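Local coordinates for protein beta-methylmalyl-CoA dehydratase (Chloroflexus aurantiacus, PDB 4E3E) that catalyses the reversible dehydration of (2R,3S)-beta-methylmalyl-CoA to mesaconyl-CoA, a step of the glyoxylate assimilation cycle, at residues A[54-59]-A[183-188]; A[172-177]-A[307-312]; A[263-268]-A[291-296]; A[38-43]-A[219-224]. One frame throughout, in Å; residues are numbered along the deposited sequence.

Contact 1: A[54-59]-A[183-188]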
loop_
_atom_site.group_PDB
_atom_site.type_symbol
_atom_site.label_atom_id
_atom_site.label_comp_id
_atom_site.label_asym_id
_atom_site.label_seq_id
_atom_site.Cartn_x
_atom_site.Cartn_y
_atom_site.Cartn_z
ATOM N N GLN A 54 -8.219 22.852 -7.391
ATOM C CA GLN A 54 -8.341 24.263 -6.992
ATOM C C GLN A 54 -8.789 25.180 -8.122
ATOM O O GLN A 54 -9.503 26.152 -7.878
ATOM C CB GLN A 54 -7.046 24.775 -6.369
ATOM C CG GLN A 54 -6.827 24.207 -4.978
ATOM C CD GLN A 54 -5.431 24.444 -4.453
ATOM O OE1 GLN A 54 -4.509 24.745 -5.209
ATOM N NE2 GLN A 54 -5.263 24.289 -3.147
ATOM N N SER A 55 -8.393 24.868 -9.357
ATOM C CA SER A 55 -8.824 25.670 -10.506
ATOM C C SER A 55 -10.334 25.519 -10.736
ATOM O O SER A 55 -10.943 26.312 -11.456
ATOM C CB SER A 55 -8.061 25.284 -11.767
ATOM O OG SER A 55 -8.517 24.021 -12.247
ATOM N N LEU A 56 -10.928 24.496 -10.126
ATOM C CA LEU A 56 -12.370 24.297 -10.186
ATOM C C LEU A 56 -13.063 24.845 -8.947
ATOM O O LEU A 56 -14.274 24.686 -8.789
ATOM C CB LEU A 56 -12.704 22.816 -10.378
ATOM C CG LEU A 56 -12.044 22.169 -11.598
ATOM C CD1 LEU A 56 -12.499 20.721 -11.739
ATOM C CD2 LEU A 56 -12.299 22.957 -12.882
ATOM N N GLY A 57 -12.295 25.496 -8.076
ATOM C CA GLY A 57 -12.861 26.188 -6.912
ATOM C C GLY A 57 -12.927 25.330 -5.651
ATOM O O GLY A 57 -13.526 25.730 -4.679
ATOM N N LEU A 58 -12.319 24.147 -5.668
ATOM C CA LEU A 58 -12.247 23.291 -4.480
ATOM C C LEU A 58 -11.054 23.680 -3.611
ATOM O O LEU A 58 -10.123 24.347 -4.089
ATOM C CB LEU A 58 -12.123 21.804 -4.888
ATOM C CG LEU A 58 -13.365 21.213 -5.570
ATOM C CD1 LEU A 58 -13.142 19.764 -5.956
ATOM C CD2 LEU A 58 -14.628 21.348 -4.711
ATOM N N GLU A 59 -11.061 23.300 -2.350
ATOM C CA GLU A 59 -9.961 23.600 -1.449
ATOM C C GLU A 59 -8.672 22.926 -1.853
ATOM O O GLU A 59 -7.618 23.481 -1.733
ATOM C CB GLU A 59 -10.304 23.206 -0.028
ATOM C CG GLU A 59 -11.563 23.832 0.529
ATOM C CD GLU A 59 -11.879 23.381 1.936
ATOM O OE1 GLU A 59 -10.961 22.971 2.653
ATOM O OE2 GLU A 59 -13.049 23.447 2.337
ATOM N N ALA A 183 -12.052 28.990 -19.879
ATOM C CA ALA A 183 -10.834 29.778 -19.690
ATOM C C ALA A 183 -9.871 29.157 -18.676
ATOM O O ALA A 183 -8.732 29.599 -18.539
ATOM C CB ALA A 183 -11.193 31.200 -19.276
ATOM N N ASN A 184 -10.328 28.120 -17.988
ATOM C CA ASN A 184 -9.621 27.589 -16.837
ATOM C C ASN A 184 -9.647 26.061 -16.787
ATOM O O ASN A 184 -9.327 25.466 -15.751
ATOM C CB ASN A 184 -10.259 28.160 -15.566
ATOM C CG ASN A 184 -9.256 28.401 -14.455
ATOM O OD1 ASN A 184 -8.108 28.777 -14.701
ATOM N ND2 ASN A 184 -9.695 28.204 -13.217
ATOM N N TYR A 185 -10.030 25.426 -17.894
ATOM C CA TYR A 185 -10.121 23.955 -17.932
ATOM C C TYR A 185 -9.156 23.350 -18.948
ATOM O O TYR A 185 -9.378 23.441 -20.158
ATOM C CB TYR A 185 -11.561 23.500 -18.226
ATOM C CG TYR A 185 -11.788 22.034 -17.958
ATOM C CD1 TYR A 185 -12.041 21.578 -16.667
ATOM C CD2 TYR A 185 -11.742 21.094 -18.990
ATOM C CE1 TYR A 185 -12.240 20.235 -16.407
ATOM C CE2 TYR A 185 -11.944 19.744 -18.739
ATOM C CZ TYR A 185 -12.188 19.325 -17.442
ATOM O OH TYR A 185 -12.397 17.996 -17.165
ATOM N N ASN A 186 -8.084 22.733 -18.453
ATOM C CA ASN A 186 -7.085 22.144 -19.325
ATOM C C ASN A 186 -7.510 20.758 -19.812
ATOM O O ASN A 186 -7.445 19.781 -19.071
ATOM C CB ASN A 186 -5.722 22.102 -18.621
ATOM C CG ASN A 186 -4.599 21.713 -19.552
ATOM O OD1 ASN A 186 -4.713 20.769 -20.333
ATOM N ND2 ASN A 186 -3.500 22.432 -19.467
ATOM N N LEU A 187 -7.943 20.691 -21.066
ATOM C CA LEU A 187 -8.394 19.439 -21.679
ATOM C C LEU A 187 -7.301 18.370 -21.788
ATOM O O LEU A 187 -7.564 17.171 -21.599
ATOM C CB LEU A 187 -8.986 19.708 -23.065
ATOM C CG LEU A 187 -10.296 20.489 -23.140
ATOM C CD1 LEU A 187 -10.553 20.915 -24.578
ATOM C CD2 LEU A 187 -11.466 19.675 -22.597
ATOM N N ALA A 188 -6.082 18.796 -22.117
ATOM C CA ALA A 188 -4.952 17.870 -22.211
ATOM C C ALA A 188 -4.686 17.242 -20.842
ATOM O O ALA A 188 -4.469 16.034 -20.744
ATOM C CB ALA A 188 -3.710 18.577 -22.739
#

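Contact 2: A[172-177]-A[307-312]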
loop_
_atom_site.group_PDB
_atom_site.type_symbol
_atom_site.label_atom_id
_atom_site.label_comp_id
_atom_site.label_asym_id
_atom_site.label_seq_id
_atom_site.Cartn_x
_atom_site.Cartn_y
_atom_site.Cartn_z
ATOM N N THR A 172 -32.209 17.225 -9.499
ATOM C CA THR A 172 -32.406 18.363 -8.600
ATOM C C THR A 172 -31.822 18.104 -7.207
ATOM O O THR A 172 -31.680 19.038 -6.427
ATOM C CB THR A 172 -33.893 18.728 -8.477
ATOM O OG1 THR A 172 -34.645 17.537 -8.219
ATOM C CG2 THR A 172 -34.398 19.364 -9.779
ATOM N N ASP A 173 -31.470 16.851 -6.906
ATOM C CA ASP A 173 -30.839 16.495 -5.619
ATOM C C ASP A 173 -29.305 16.411 -5.673
ATOM O O ASP A 173 -28.660 16.219 -4.640
ATOM C CB ASP A 173 -31.372 15.146 -5.091
ATOM C CG ASP A 173 -32.805 15.231 -4.581
ATOM O OD1 ASP A 173 -33.346 16.340 -4.425
ATOM O OD2 ASP A 173 -33.396 14.172 -4.324
ATOM N N LEU A 174 -28.724 16.529 -6.864
ATOM C CA LEU A 174 -27.275 16.361 -7.019
ATOM C C LEU A 174 -26.504 17.549 -6.477
ATOM O O LEU A 174 -26.862 18.682 -6.737
ATOM C CB LEU A 174 -26.902 16.167 -8.486
ATOM C CG LEU A 174 -27.524 14.982 -9.236
ATOM C CD1 LEU A 174 -27.003 14.928 -10.661
ATOM C CD2 LEU A 174 -27.228 13.675 -8.537
ATOM N N THR A 175 -25.438 17.278 -5.732
ATOM C CA THR A 175 -24.492 18.316 -5.317
ATOM C C THR A 175 -23.493 18.544 -6.450
ATOM O O THR A 175 -22.956 17.583 -7.005
ATOM C CB THR A 175 -23.762 17.917 -4.016
ATOM O OG1 THR A 175 -24.716 17.836 -2.955
ATOM C CG2 THR A 175 -22.700 18.932 -3.632
ATOM N N VAL A 176 -23.270 19.809 -6.803
ATOM C CA VAL A 176 -22.323 20.186 -7.862
ATOM C C VAL A 176 -21.319 21.147 -7.222
ATOM O O VAL A 176 -21.470 22.367 -7.323
ATOM C CB VAL A 176 -23.033 20.846 -9.076
ATOM C CG1 VAL A 176 -22.043 21.142 -10.197
ATOM C CG2 VAL A 176 -24.160 19.964 -9.592
ATOM N N PRO A 177 -20.292 20.591 -6.552
ATOM C CA PRO A 177 -19.464 21.332 -5.590
ATOM C C PRO A 177 -18.322 22.119 -6.200
ATOM O O PRO A 177 -17.588 22.782 -5.479
ATOM C CB PRO A 177 -18.880 20.222 -4.725
ATOM C CG PRO A 177 -18.805 19.021 -5.644
ATOM C CD PRO A 177 -19.866 19.182 -6.687
ATOM N N ILE A 307 -21.562 22.721 -16.303
ATOM C CA ILE A 307 -21.479 21.307 -15.987
ATOM C C ILE A 307 -22.840 20.679 -16.253
ATOM O O ILE A 307 -23.868 21.287 -15.988
ATOM C CB ILE A 307 -21.102 21.078 -14.495
ATOM C CG1 ILE A 307 -19.687 21.591 -14.224
ATOM C CG2 ILE A 307 -21.141 19.592 -14.133
ATOM C CD1 ILE A 307 -19.279 21.586 -12.767
ATOM N N GLY A 308 -22.828 19.455 -16.777
ATOM C CA GLY A 308 -24.038 18.683 -17.009
ATOM C C GLY A 308 -23.913 17.307 -16.381
ATOM O O GLY A 308 -22.827 16.912 -15.940
ATOM N N ALA A 309 -25.024 16.580 -16.335
ATOM C CA ALA A 309 -25.021 15.225 -15.815
ATOM C C ALA A 309 -25.200 14.199 -16.919
ATOM O O ALA A 309 -25.899 14.443 -17.907
ATOM C CB ALA A 309 -26.109 15.049 -14.763
ATOM N N LEU A 310 -24.570 13.048 -16.740
ATOM C CA LEU A 310 -24.846 11.883 -17.576
ATOM C C LEU A 310 -25.200 10.731 -16.669
ATOM O O LEU A 310 -24.529 10.493 -15.651
ATOM C CB LEU A 310 -23.634 11.497 -18.423
ATOM C CG LEU A 310 -23.088 12.487 -19.460
ATOM C CD1 LEU A 310 -21.732 12.002 -19.970
ATOM C CD2 LEU A 310 -24.054 12.699 -20.620
ATOM N N ARG A 311 -26.270 10.034 -17.019
ATOM C CA ARG A 311 -26.605 8.803 -16.335
ATOM C C ARG A 311 -25.920 7.702 -17.121
ATOM O O ARG A 311 -26.137 7.569 -18.329
ATOM C CB ARG A 311 -28.118 8.575 -16.260
ATOM C CG ARG A 311 -28.491 7.332 -15.443
ATOM C CD ARG A 311 -29.997 7.123 -15.347
ATOM N NE ARG A 311 -30.325 6.003 -14.454
ATOM C CZ ARG A 311 -31.547 5.729 -13.998
ATOM N NH1 ARG A 311 -32.585 6.487 -14.339
ATOM N NH2 ARG A 311 -31.737 4.694 -13.192
ATOM N N VAL A 312 -25.072 6.939 -16.436
ATOM C CA VAL A 312 -24.211 5.957 -17.080
ATOM C C VAL A 312 -24.482 4.584 -16.495
ATOM O O VAL A 312 -24.647 4.447 -15.279
ATOM C CB VAL A 312 -22.717 6.321 -16.882
ATOM C CG1 VAL A 312 -21.779 5.296 -17.548
ATOM C CG2 VAL A 312 -22.424 7.737 -17.385
#

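Contact 3: A[263-268]-A[291-296]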
loop_
_atom_site.group_PDB
_atom_site.type_symbol
_atom_site.label_atom_id
_atom_site.label_comp_id
_atom_site.label_asym_id
_atom_site.label_seq_id
_atom_site.Cartn_x
_atom_site.Cartn_y
_atom_site.Cartn_z
ATOM N N ASN A 263 -10.752 5.465 -19.786
ATOM C CA ASN A 263 -10.584 5.307 -21.210
ATOM C C ASN A 263 -11.952 5.420 -21.873
ATOM O O ASN A 263 -12.621 4.408 -22.109
ATOM C CB ASN A 263 -9.923 3.951 -21.552
ATOM C CG ASN A 263 -9.520 3.865 -23.012
ATOM O OD1 ASN A 263 -9.428 4.887 -23.694
ATOM N ND2 ASN A 263 -9.276 2.647 -23.506
ATOM N N GLY A 264 -12.387 6.656 -22.129
ATOM C CA GLY A 264 -13.646 6.895 -22.840
ATOM C C GLY A 264 -14.595 7.816 -22.102
ATOM O O GLY A 264 -15.531 8.369 -22.708
ATOM N N LEU A 265 -14.368 7.970 -20.796
ATOM C CA LEU A 265 -15.155 8.896 -19.977
ATOM C C LEU A 265 -14.266 9.801 -19.112
ATOM O O LEU A 265 -14.629 10.131 -17.987
ATOM C CB LEU A 265 -16.159 8.115 -19.109
ATOM C CG LEU A 265 -17.365 7.530 -19.856
ATOM C CD1 LEU A 265 -18.038 6.432 -19.052
ATOM C CD2 LEU A 265 -18.360 8.631 -20.243
ATOM N N ALA A 266 -13.113 10.209 -19.647
ATOM C CA ALA A 266 -12.118 10.976 -18.886
ATOM C C ALA A 266 -12.661 12.270 -18.258
ATOM O O ALA A 266 -12.235 12.648 -17.167
ATOM C CB ALA A 266 -10.901 11.280 -19.754
ATOM N N ASN A 267 -13.597 12.945 -18.927
ATOM C CA ASN A 267 -14.135 14.200 -18.368
ATOM C C ASN A 267 -15.296 14.005 -17.393
ATOM O O ASN A 267 -15.837 14.990 -16.866
ATOM C CB ASN A 267 -14.475 15.212 -19.480
ATOM C CG ASN A 267 -13.228 15.846 -20.073
ATOM O OD1 ASN A 267 -13.051 15.887 -21.295
ATOM N ND2 ASN A 267 -12.347 16.328 -19.208
ATOM N N ALA A 268 -15.667 12.738 -17.139
ATOM C CA ALA A 268 -16.643 12.421 -16.092
ATOM C C ALA A 268 -15.937 12.578 -14.750
ATOM O O ALA A 268 -15.545 11.593 -14.111
ATOM C CB ALA A 268 -17.203 11.014 -16.259
ATOM N N ALA A 291 -14.484 -3.599 -18.795
ATOM C CA ALA A 291 -15.672 -2.782 -18.599
ATOM C C ALA A 291 -16.142 -2.154 -19.909
ATOM O O ALA A 291 -15.340 -1.891 -20.817
ATOM C CB ALA A 291 -15.417 -1.703 -17.544
ATOM N N TRP A 292 -17.452 -1.953 -20.002
ATOM C CA TRP A 292 -18.029 -1.097 -21.029
ATOM C C TRP A 292 -19.153 -0.273 -20.452
ATOM O O TRP A 292 -19.766 -0.650 -19.448
ATOM C CB TRP A 292 -18.471 -1.908 -22.253
ATOM C CG TRP A 292 -19.627 -2.847 -22.000
ATOM C CD1 TRP A 292 -19.576 -4.184 -21.591
ATOM C CD2 TRP A 292 -21.052 -2.546 -22.139
ATOM N NE1 TRP A 292 -20.842 -4.710 -21.479
ATOM C CE2 TRP A 292 -21.772 -3.777 -21.788
ATOM C CE3 TRP A 292 -21.780 -1.415 -22.501
ATOM C CZ2 TRP A 292 -23.153 -3.850 -21.811
ATOM C CZ3 TRP A 292 -23.177 -1.502 -22.526
ATOM C CH2 TRP A 292 -23.845 -2.690 -22.187
ATOM N N SER A 293 -19.429 0.866 -21.068
ATOM C CA SER A 293 -20.468 1.764 -20.564
ATOM C C SER A 293 -21.480 2.158 -21.622
ATOM O O SER A 293 -21.168 2.192 -22.815
ATOM C CB SER A 293 -19.863 3.021 -19.930
ATOM O OG SER A 293 -19.033 2.654 -18.835
ATOM N N GLU A 294 -22.694 2.456 -21.170
ATOM C CA GLU A 294 -23.720 3.028 -22.039
ATOM C C GLU A 294 -24.135 4.371 -21.460
ATOM O O GLU A 294 -24.257 4.495 -20.233
ATOM C CB GLU A 294 -24.925 2.099 -22.108
ATOM C CG GLU A 294 -26.087 2.662 -22.912
ATOM C CD GLU A 294 -27.232 1.684 -23.032
ATOM O OE1 GLU A 294 -27.106 0.554 -22.531
ATOM O OE2 GLU A 294 -28.258 2.055 -23.629
ATOM N N ILE A 295 -24.337 5.373 -22.322
ATOM C CA ILE A 295 -24.941 6.616 -21.864
ATOM C C ILE A 295 -26.458 6.390 -21.847
ATOM O O ILE A 295 -27.104 6.392 -22.911
ATOM C CB ILE A 295 -24.576 7.838 -22.748
ATOM C CG1 ILE A 295 -23.050 7.969 -22.954
ATOM C CG2 ILE A 295 -25.209 9.119 -22.179
ATOM C CD1 ILE A 295 -22.221 8.096 -21.678
ATOM N N LEU A 296 -27.014 6.161 -20.650
ATOM C CA LEU A 296 -28.463 5.944 -20.479
ATOM C C LEU A 296 -29.259 7.220 -20.709
ATOM O O LEU A 296 -30.362 7.184 -21.259
ATOM C CB LEU A 296 -28.775 5.414 -19.085
ATOM C CG LEU A 296 -28.173 4.050 -18.747
ATOM C CD1 LEU A 296 -28.507 3.669 -17.311
ATOM C CD2 LEU A 296 -28.637 2.991 -19.743
#

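Contact 4: A[38-43]-A[219-224]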
loop_
_atom_site.group_PDB
_atom_site.type_symbol
_atom_site.label_atom_id
_atom_site.label_comp_id
_atom_site.label_asym_id
_atom_site.label_seq_id
_atom_site.Cartn_x
_atom_site.Cartn_y
_atom_site.Cartn_z
ATOM N N SER A 38 -3.095 3.323 -5.847
ATOM C CA SER A 38 -2.189 2.203 -6.104
ATOM C C SER A 38 -2.958 0.903 -6.296
ATOM O O SER A 38 -2.424 -0.098 -6.792
ATOM C CB SER A 38 -1.184 2.057 -4.942
ATOM O OG SER A 38 -1.777 1.478 -3.766
ATOM N N LEU A 39 -4.213 0.909 -5.875
ATOM C CA LEU A 39 -5.024 -0.294 -5.935
ATOM C C LEU A 39 -5.914 -0.299 -7.187
ATOM O O LEU A 39 -6.221 -1.372 -7.728
ATOM C CB LEU A 39 -5.849 -0.430 -4.650
ATOM C CG LEU A 39 -5.062 -0.811 -3.388
ATOM C CD1 LEU A 39 -5.929 -0.445 -2.180
ATOM C CD2 LEU A 39 -4.753 -2.312 -3.428
ATOM N N TYR A 40 -6.315 0.890 -7.664
ATOM C CA TYR A 40 -7.187 0.922 -8.851
ATOM C C TYR A 40 -6.600 1.630 -10.069
ATOM O O TYR A 40 -7.077 1.431 -11.183
ATOM C CB TYR A 40 -8.586 1.459 -8.512
ATOM C CG TYR A 40 -9.232 0.699 -7.373
ATOM C CD1 TYR A 40 -9.835 -0.542 -7.594
ATOM C CD2 TYR A 40 -9.199 1.195 -6.069
ATOM C CE1 TYR A 40 -10.418 -1.251 -6.560
ATOM C CE2 TYR A 40 -9.773 0.484 -5.016
ATOM C CZ TYR A 40 -10.385 -0.736 -5.271
ATOM O OH TYR A 40 -10.953 -1.455 -4.242
ATOM N N GLY A 41 -5.573 2.452 -9.863
ATOM C CA GLY A 41 -4.946 3.172 -10.969
ATOM C C GLY A 41 -5.818 4.272 -11.561
ATOM O O GLY A 41 -5.653 4.623 -12.721
ATOM N N SER A 42 -6.737 4.840 -10.777
ATOM C CA SER A 42 -7.639 5.831 -11.337
ATOM C C SER A 42 -6.857 7.064 -11.818
ATOM O O SER A 42 -6.015 7.605 -11.094
ATOM C CB SER A 42 -8.730 6.228 -10.343
ATOM O OG SER A 42 -9.276 7.492 -10.683
ATOM N N ARG A 43 -7.126 7.486 -13.050
ATOM C CA ARG A 43 -6.421 8.641 -13.621
ATOM C C ARG A 43 -7.246 9.925 -13.682
ATOM O O ARG A 43 -6.789 10.907 -14.257
ATOM C CB ARG A 43 -5.869 8.312 -15.008
ATOM C CG ARG A 43 -4.668 7.381 -14.979
ATOM C CD ARG A 43 -4.009 7.359 -16.344
ATOM N NE ARG A 43 -4.744 6.470 -17.238
ATOM C CZ ARG A 43 -4.884 6.662 -18.546
ATOM N NH1 ARG A 43 -4.345 7.729 -19.124
ATOM N NH2 ARG A 43 -5.574 5.788 -19.270
HETATM N N MSE A 219 -7.805 -7.888 -0.805
HETATM C CA MSE A 219 -7.736 -7.932 0.683
HETATM C C MSE A 219 -7.246 -6.614 1.177
HETATM O O MSE A 219 -7.784 -6.063 2.159
HETATM C CB MSE A 219 -6.827 -9.046 1.221
HETATM C CG MSE A 219 -7.493 -10.395 0.942
HETATM SE SE MSE A 219 -6.225 -11.763 1.587
HETATM C CE MSE A 219 -6.274 -11.536 3.557
ATOM N N GLN A 220 -6.239 -6.057 0.507
ATOM C CA GLN A 220 -5.706 -4.761 0.959
ATOM C C GLN A 220 -6.712 -3.596 0.847
ATOM O O GLN A 220 -6.760 -2.724 1.732
ATOM C CB GLN A 220 -4.361 -4.428 0.283
ATOM C CG GLN A 220 -3.775 -3.052 0.692
ATOM C CD GLN A 220 -2.309 -2.929 0.264
ATOM O OE1 GLN A 220 -1.966 -3.275 -0.861
ATOM N NE2 GLN A 220 -1.447 -2.460 1.156
ATOM N N ALA A 221 -7.484 -3.570 -0.244
ATOM C CA ALA A 221 -8.525 -2.570 -0.417
ATOM C C ALA A 221 -9.583 -2.775 0.664
ATOM O O ALA A 221 -9.989 -1.816 1.333
ATOM C CB ALA A 221 -9.138 -2.635 -1.825
ATOM N N THR A 222 -9.976 -4.025 0.874
ATOM C CA THR A 222 -11.037 -4.341 1.856
ATOM C C THR A 222 -10.637 -3.932 3.293
ATOM O O THR A 222 -11.480 -3.421 4.061
ATOM C CB THR A 222 -11.439 -5.829 1.754
ATOM O OG1 THR A 222 -11.705 -6.137 0.372
ATOM C CG2 THR A 222 -12.698 -6.141 2.594
ATOM N N ARG A 223 -9.354 -4.122 3.643
ATOM C CA ARG A 223 -8.822 -3.672 4.950
ATOM C C ARG A 223 -8.743 -2.161 5.051
ATOM O O ARG A 223 -8.958 -1.585 6.141
ATOM C CB ARG A 223 -7.453 -4.299 5.244
ATOM C CG ARG A 223 -7.543 -5.758 5.693
ATOM C CD ARG A 223 -6.188 -6.446 5.633
ATOM N NE ARG A 223 -6.193 -7.667 6.420
ATOM C CZ ARG A 223 -5.445 -8.742 6.183
ATOM N NH1 ARG A 223 -4.600 -8.774 5.153
ATOM N NH2 ARG A 223 -5.552 -9.796 6.988
ATOM N N LEU A 224 -8.440 -1.506 3.931
ATOM C CA LEU A 224 -8.398 -0.035 3.908
ATOM C C LEU A 224 -9.781 0.499 4.298
ATOM O O LEU A 224 -9.900 1.521 4.992
ATOM C CB LEU A 224 -7.979 0.487 2.525
ATOM C CG LEU A 224 -7.910 2.014 2.358
ATOM C CD1 LEU A 224 -6.778 2.601 3.197
ATOM C CD2 LEU A 224 -7.745 2.409 0.897
#

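Contact 1: A[54-59]-A[183-188]
Ser-55 meets Asn-184, and Leu-56 meets Tyr-185, where the end of helix 50-55 lies against the loop before helix 187-190. The amide of Asn-184 donates from ND2 to Ser-55 O at 2.9 Å. This bond is weak, because the N-H...O angle is only 116°. The same ND2 lies 3.6 Å from Ser-55 CB. Asn-184 has chi1 -146°, away from the usual staggered positions, and the residue is poorly ordered. The hydroxyl of Ser-55 turns back to its own helix (chi1 73°) and bonds Phe-52 O.

The apolar half is one touch. Leu-56 CD2 comes to the edge of the Tyr-185 ring, near its plane, 4.0 Å from CD1. Tyr-185 CG stands anti to the backbone N, and the two side chains pass at a slant. Leu-269 packs on both of them, and Leu-56 also rests on Leu-46 and Tyr-178.

The backbone shapes are those of helix ends. Gly-57, with positive phi, closes helix 50-55 in a Schellman motif. Asn-186 is the N-cap of helix 187-190, with OD1 bonded to His-189 N.

A bent bond from a poorly ordered, exposed asparagine and a single methyl-to-ring-edge touch imply a light surface junction, with the firmer packing around Leu-56.

Contact 2: A[172-177]-A[307-312]
Leu-174 and Val-176 lie over Ala-309 and Ile-307, so an extended loop runs over a strand of the hot-dog fold. The strand is 307-318, part of the antiparallel sheet. The loop follows strand 138-149 and makes no regular secondary structure here, but residues 174-176 are stretched out. Their side chains therefore alternate, and Leu-174 and Val-176 both face the strand. On the strand the same alternation presents Ile-307 and Ala-309. The pairing runs in opposite senses along the two segments. CA of Leu-174 is 9.2 Å from CA of Ala-309, and CA of Val-176 is 8.2 Å from CA of Ile-307. At this spacing the side chains alone bridge the gap.

The strand's backbone is bonded to its sheet neighbours instead. Gly-308 pairs with Met-348, and Ala-309 with Met-299. Leu-174 also packs on Ala-272, Ala-273 and Thr-345, so it spans three strands of the sheet. Arg-311, which points to the same side as Ala-309, makes salt bridges to Asp-343 and to Asp-167.

The contact itself is wholly apolar and small, burying 114 Å² in all. Leu-174 reaches toward the strand with CD1, which lies 4.2 Å from Ala-309 CB. Val-176 and Ile-307 reach toward each other tip to tip. Val-176 has CG1 anti to its N (chi1 -176°), which sends that branch to the strand. Ile-307 is extended through chi2 (172°), and its CD1 stops 3.8 Å from Val-176 CG1.

Contact 3: A[263-268]-A[291-296]
Leu-265 bridges from the end of helix 250-265 to Ser-293 and Ile-295 on strand 288-300. Its CB leaves the backbone in the direction of the strand. CG follows beside the backbone N (chi1 -74°) and divides the side chain into two methyl branches, one for each strand residue. CD1 goes to Ser-293. It lies 3.9 Å from Ser-293 OG and 4.0 Å from Ser-293 CB, a van der Waals touch at the polar tip and the carbon below it. CD2 goes to Ile-295, whose CD1 is 4.2 Å away. The two side chains lie side by side and run in opposite senses. Ile-295 bends at both torsions (chi1 -52°, chi2 -58°), and this folds CD1 back toward the leucine.

In the hot-dog fold a long helix packs on a curved antiparallel sheet, and here the last part of such a helix meets one of its strands. The last turn, about 263-265, is weakly bonded and kinked, since the N of Asn-263 and of Gly-264 has no bond to the turn before. Gly-264 has a positive phi, which favours glycine. The chain then makes a type I turn from Leu-265 to Ala-268, closed by Ala-268 N to Leu-265 O at 2.9 Å.

The hydroxyl beside Leu-265 is well supplied with partners. Ser-293 OG is hydrogen-bonded to His-207 NE2 and to Thr-314 OG1. The same histidine uses ND1 to bond Asn-263 O, and its side chain packs on Leu-265.

Contact 4: A[38-43]-A[219-224]
Leu-39 and Tyr-40 both carry CG beside the backbone N (chi1 -72° and -54°), which brings their ends to Ala-221. The leucine is aimed straight at helix 215-224. Its CD1 lies 3.8 Å from Ala-221 CA and 3.9 Å from Ala-221 CB. Its other methyl, CD2, is 3.9 Å from Gln-220 OE1. Gln-220 has CG anti to its N (chi1 178°) and its chain runs on extended, which carries OE1 to the leucine methyl; the two side chains meet at an angle.

Tyr-40 comes in with its hydroxyl. OH lies 3.2 Å from Ala-221 CB, a tight approach, while the ring meets that methyl obliquely. The hydroxyl is hydrogen-bonded to His-252 ND1 and to Tyr-225 OH, so two partners fix it beside the methyl.

Gln-220 NE2 bonds Ser-38 OG and Gln-220 OE1 of the third subunit, and Gln-220 OE1 accepts from Gln-220 NE2 of the second subunit. The contact thus joins the end of helix 30-40 to helix 215-224 at a subunit interface. Helix 250-265 packs on Tyr-40 through Ser-255 and Leu-256, and on Ala-221 through His-252.

Overall arrangement
Contacts 1, 2 and 3 form a connected group. Contacts 1 and 2 touch where Leu-58 CD2 lies 3.4 Å from Pro-177 O. Contacts 2 and 3 share the sheet, because strands 307-318 and 288-300 are neighbours. Arg-311 O and Leu-296 N, 2.9 Å apart, probably form a hydrogen bond between them. Contact 4 stands apart, its centre 21 Å from that of contact 3 and nearest atoms about 5 Å away. Contacts 1, 2 and 4 lie within about 10 Å of residues that probably bind substrate: between side chains, Leu-56 is about 8 Å from Pro-62, Leu-174 about 10 Å from Ser-65 and Tyr-40 about 7 Å from Asp-64. Contacts 1, 3 and 4 reach the second subunit; no other chain touches contact 2.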